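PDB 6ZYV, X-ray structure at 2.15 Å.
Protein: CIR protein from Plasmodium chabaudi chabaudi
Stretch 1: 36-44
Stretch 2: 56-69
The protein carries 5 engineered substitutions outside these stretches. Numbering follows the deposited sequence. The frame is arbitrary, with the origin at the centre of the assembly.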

# COMPACT_ATOMS: atom_id res chain seq x y z
N THR A 36 15.10 -13.85 -5.37
CA THR A 36 14.08 -14.61 -6.08
C THR A 36 12.65 -14.32 -5.62
O THR A 36 11.73 -14.92 -6.17
CB THR A 36 14.41 -16.11 -5.99
OG1 THR A 36 14.48 -16.49 -4.61
CG2 THR A 36 15.73 -16.46 -6.69
N LEU A 37 12.45 -13.39 -4.65
CA LEU A 37 11.16 -13.03 -4.03
C LEU A 37 9.95 -13.01 -4.97
O LEU A 37 8.96 -13.70 -4.71
CB LEU A 37 11.27 -11.67 -3.31
CG LEU A 37 10.07 -11.29 -2.46
CD1 LEU A 37 10.14 -11.96 -1.11
CD2 LEU A 37 10.02 -9.80 -2.26
N TYR A 38 10.03 -12.24 -6.07
CA TYR A 38 8.92 -12.14 -7.00
C TYR A 38 9.17 -12.83 -8.32
O TYR A 38 8.35 -12.68 -9.21
CB TYR A 38 8.51 -10.67 -7.23
CG TYR A 38 9.64 -9.77 -7.68
CD1 TYR A 38 10.05 -9.75 -9.01
CD2 TYR A 38 10.30 -8.95 -6.79
CE1 TYR A 38 11.10 -8.93 -9.43
CE2 TYR A 38 11.35 -8.13 -7.19
CZ TYR A 38 11.74 -8.11 -8.52
OH TYR A 38 12.77 -7.29 -8.91
N SER A 39 10.27 -13.60 -8.46
CA SER A 39 10.63 -14.27 -9.72
C SER A 39 9.51 -15.12 -10.31
O SER A 39 9.34 -15.12 -11.53
CB SER A 39 11.92 -15.07 -9.57
OG SER A 39 11.78 -16.15 -8.66
N ASP A 40 8.72 -15.78 -9.46
CA ASP A 40 7.56 -16.59 -9.87
C ASP A 40 6.50 -15.77 -10.62
O ASP A 40 5.68 -16.34 -11.33
CB ASP A 40 6.88 -17.20 -8.63
CG ASP A 40 7.59 -18.41 -8.03
OD1 ASP A 40 8.10 -19.26 -8.81
OD2 ASP A 40 7.62 -18.52 -6.77
N TYR A 41 6.49 -14.44 -10.43
CA TYR A 41 5.49 -13.54 -11.00
C TYR A 41 6.03 -12.64 -12.13
O TYR A 41 5.31 -11.76 -12.58
CB TYR A 41 4.83 -12.71 -9.90
CG TYR A 41 4.32 -13.58 -8.77
CD1 TYR A 41 3.34 -14.53 -8.98
CD2 TYR A 41 4.91 -13.53 -7.51
CE1 TYR A 41 2.92 -15.38 -7.97
CE2 TYR A 41 4.47 -14.35 -6.48
CZ TYR A 41 3.48 -15.28 -6.72
OH TYR A 41 3.04 -16.14 -5.73
N CYS A 42 7.25 -12.88 -12.60
CA CYS A 42 7.87 -12.14 -13.70
C CYS A 42 7.11 -12.41 -15.00
O CYS A 42 6.67 -13.54 -15.23
CB CYS A 42 9.34 -12.52 -13.83
SG CYS A 42 10.42 -11.75 -12.59
N PRO A 43 6.90 -11.39 -15.84
CA PRO A 43 6.17 -11.62 -17.10
C PRO A 43 6.93 -12.54 -18.04
O PRO A 43 8.16 -12.56 -18.04
CB PRO A 43 6.01 -10.23 -17.72
CG PRO A 43 6.56 -9.26 -16.74
CD PRO A 43 7.35 -9.99 -15.70
N MET A 44 6.20 -13.25 -18.88
CA MET A 44 6.80 -14.09 -19.90
C MET A 44 7.53 -13.22 -20.93
O MET A 44 7.08 -12.12 -21.25
CB MET A 44 5.71 -14.86 -20.62
CG MET A 44 5.42 -16.20 -20.02
SD MET A 44 4.61 -17.20 -21.28
CE MET A 44 3.11 -16.21 -21.58
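Stretch 2, residues 56-69: NDKISAGFIWLLVM

Stretch 2 is a helix that packs one side against a short, turned segment of stretch 1 through a mainly apolar contact, with no direct hydrogen bond between the two and a single water bridging them at one end.

The helical assignment for 56-69 rests on an unbroken ladder of i to i+4 backbone hydrogen bonds, from Ser-60 N to Asn-56 O (2.9 Å) through Met-69 N to Trp-65 O (2.9 Å), and on phi/psi values close to -65/-42; the helix extends beyond the stretch at both ends. Stretch 1 is less regular. Residues 39-41 form a 3-10 segment, supported by i to i+3 bonds such as Tyr-41 N to Tyr-38 O at 2.8 Å. Beyond it, psi rises to about 140-153° at Cys-42, Pro-43 and Met-44, so the chain runs out extended. The direction is clear from the pairing: Leu-37 meets Trp-65, Tyr-41 comes closest to Ala-61 (CA to CA 4.8 Å), and Pro-43 lies near Asp-57 (CA to CA 6.2 Å). Rising numbers in stretch 1 thus correspond broadly to falling numbers in stretch 2, an antiparallel sense.

The close approach is centred on Ala-61, whose CB points toward stretch 1. Ala-61 CB lies 3.4 Å from Tyr-41 O, 3.5 Å from Tyr-38 CD1 and 4.2 Å from Cys-42 SG, so one methyl touches a carbonyl oxygen, an aromatic ring and a sulfur, from three residues of stretch 1. Ala-61 CA also sits 3.6 Å from Tyr-41 O, with an angle of 127° at the hydrogen, a CA-H...O contact. Next to it, Gly-62 has no side chain, and its backbone N lies 4.2 Å from Tyr-38 CG. The Tyr-38 side chain also reaches Lys-58, with Tyr-38 OH 3.5 Å from Lys-58 CG, while Lys-58 O lies over one ring face.

Trp-65 extends the contact toward the start of stretch 1. Leu-37 covers its indole: Leu-37 CD2 stands 4.1 Å from the centroid of the six-membered ring of Trp-65, only 11° off the normal, which identifies a CH-pi contact over the face. Tyr-41 meets the same indole differently. Tyr-41 CE2 is 3.6 Å from Trp-65 CD1, but the centroids of the Tyr-41 ring and the Trp-65 five-membered ring are 5.9 Å apart, with planes at 58°, so the pair is rim to rim rather than stacked. The Tyr-41 side chain also spans a helical turn, with Tyr-41 CD1 3.8 Å from Ile-64 CG2 and Tyr-41 OH 3.6 Å from Val-68 CG1.

At the other end, Pro-43 CG packs 3.6 Å from Asp-57 OD1. Here the polar link is indirect: a water donates through its oxygen to Pro-43 O (2.7 Å from the water O) and to Asp-57 OD2 (3.0 Å from the water O). Together the two stretches bury 618 Å², counting both sides.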

# COMPACT_ATOMS: atom_id res chain seq x y z
N ASN A 56 9.75 -2.12 -15.62
CA ASN A 56 8.32 -2.31 -15.67
C ASN A 56 7.96 -3.75 -15.33
O ASN A 56 6.94 -3.98 -14.69
CB ASN A 56 7.78 -1.95 -17.04
CG ASN A 56 7.80 -0.47 -17.35
OD1 ASN A 56 7.94 0.38 -16.46
ND2 ASN A 56 7.67 -0.13 -18.61
N ASP A 57 8.80 -4.73 -15.76
CA ASP A 57 8.62 -6.15 -15.47
C ASP A 57 8.75 -6.39 -13.97
O ASP A 57 7.97 -7.13 -13.40
CB ASP A 57 9.68 -7.01 -16.21
CG ASP A 57 9.44 -7.22 -17.69
OD1 ASP A 57 8.51 -6.59 -18.24
OD2 ASP A 57 10.21 -8.00 -18.32
N LYS A 58 9.74 -5.76 -13.33
CA LYS A 58 9.98 -5.90 -11.89
C LYS A 58 8.84 -5.30 -11.07
O LYS A 58 8.43 -5.89 -10.07
CB LYS A 58 11.32 -5.25 -11.51
CG LYS A 58 12.54 -5.93 -12.13
CD LYS A 58 13.82 -5.13 -11.88
CE LYS A 58 14.97 -5.66 -12.70
NZ LYS A 58 15.81 -4.56 -13.26
N ILE A 59 8.33 -4.12 -11.49
CA ILE A 59 7.22 -3.45 -10.81
C ILE A 59 5.96 -4.29 -10.95
O ILE A 59 5.25 -4.49 -9.97
CB ILE A 59 6.99 -2.01 -11.36
CG1 ILE A 59 8.17 -1.10 -11.02
CG2 ILE A 59 5.70 -1.41 -10.80
CD1 ILE A 59 8.23 0.18 -11.88
N SER A 60 5.71 -4.82 -12.15
CA SER A 60 4.57 -5.66 -12.43
C SER A 60 4.60 -6.92 -11.56
O SER A 60 3.59 -7.24 -10.92
CB SER A 60 4.54 -6.02 -13.91
OG SER A 60 3.54 -6.98 -14.22
N ALA A 61 5.76 -7.60 -11.49
CA ALA A 61 5.92 -8.81 -10.70
C ALA A 61 5.81 -8.52 -9.20
O ALA A 61 5.23 -9.31 -8.47
CB ALA A 61 7.26 -9.45 -11.02
N GLY A 62 6.34 -7.37 -8.77
CA GLY A 62 6.28 -6.92 -7.38
C GLY A 62 4.87 -6.59 -6.92
O GLY A 62 4.50 -6.86 -5.79
N PHE A 63 4.08 -6.03 -7.83
CA PHE A 63 2.69 -5.68 -7.58
C PHE A 63 1.84 -6.96 -7.42
O PHE A 63 1.01 -7.02 -6.53
CB PHE A 63 2.15 -4.80 -8.72
CG PHE A 63 0.69 -4.46 -8.59
CD1 PHE A 63 0.27 -3.41 -7.77
CD2 PHE A 63 -0.28 -5.18 -9.27
CE1 PHE A 63 -1.08 -3.10 -7.64
CE2 PHE A 63 -1.62 -4.88 -9.14
CZ PHE A 63 -2.01 -3.84 -8.32
N ILE A 64 2.06 -7.95 -8.29
CA ILE A 64 1.35 -9.23 -8.23
C ILE A 64 1.75 -9.99 -6.97
O ILE A 64 0.88 -10.50 -6.27
CB ILE A 64 1.58 -10.04 -9.51
CG1 ILE A 64 0.94 -9.31 -10.70
CG2 ILE A 64 1.06 -11.47 -9.39
CD1 ILE A 64 1.44 -9.82 -12.01
N TRP A 65 3.04 -9.97 -6.62
CA TRP A 65 3.50 -10.57 -5.37
C TRP A 65 2.76 -9.95 -4.16
O TRP A 65 2.29 -10.69 -3.31
CB TRP A 65 5.03 -10.42 -5.23
CG TRP A 65 5.58 -11.06 -4.00
CD1 TRP A 65 5.98 -12.36 -3.85
CD2 TRP A 65 5.76 -10.44 -2.72
NE1 TRP A 65 6.41 -12.58 -2.57
CE2 TRP A 65 6.26 -11.42 -1.84
CE3 TRP A 65 5.54 -9.16 -2.24
CZ2 TRP A 65 6.58 -11.14 -0.52
CZ3 TRP A 65 5.81 -8.89 -0.91
CH2 TRP A 65 6.36 -9.86 -0.08
N LEU A 66 2.58 -8.60 -4.13
CA LEU A 66 1.85 -7.89 -3.09
C LEU A 66 0.45 -8.37 -2.97
O LEU A 66 0.03 -8.67 -1.87
CB LEU A 66 1.78 -6.36 -3.34
CG LEU A 66 2.81 -5.45 -2.68
CD1 LEU A 66 2.31 -3.98 -2.75
CD2 LEU A 66 3.14 -5.91 -1.24
N LEU A 67 -0.31 -8.38 -4.08
CA LEU A 67 -1.69 -8.84 -4.10
C LEU A 67 -1.81 -10.28 -3.63
O LEU A 67 -2.73 -10.59 -2.89
CB LEU A 67 -2.30 -8.72 -5.50
CG LEU A 67 -2.74 -7.35 -5.96
CD1 LEU A 67 -3.37 -7.45 -7.37
CD2 LEU A 67 -3.75 -6.74 -4.97
N VAL A 68 -0.88 -11.15 -4.05
CA VAL A 68 -0.90 -12.54 -3.62
C VAL A 68 -0.69 -12.63 -2.08
O VAL A 68 -1.46 -13.30 -1.39
CB VAL A 68 0.13 -13.38 -4.41
CG1 VAL A 68 0.36 -14.74 -3.75
CG2 VAL A 68 -0.33 -13.57 -5.86
N MET A 69 0.27 -11.88 -1.55
CA MET A 69 0.53 -11.85 -0.12
C MET A 69 -0.62 -11.28 0.67
O MET A 69 -0.92 -11.79 1.73
CB MET A 69 1.80 -11.04 0.20
CG MET A 69 3.06 -11.71 -0.28
SD MET A 69 3.36 -13.33 0.45
CE MET A 69 3.52 -12.89 2.21
O HOH W 1 10.22 -10.90 -17.40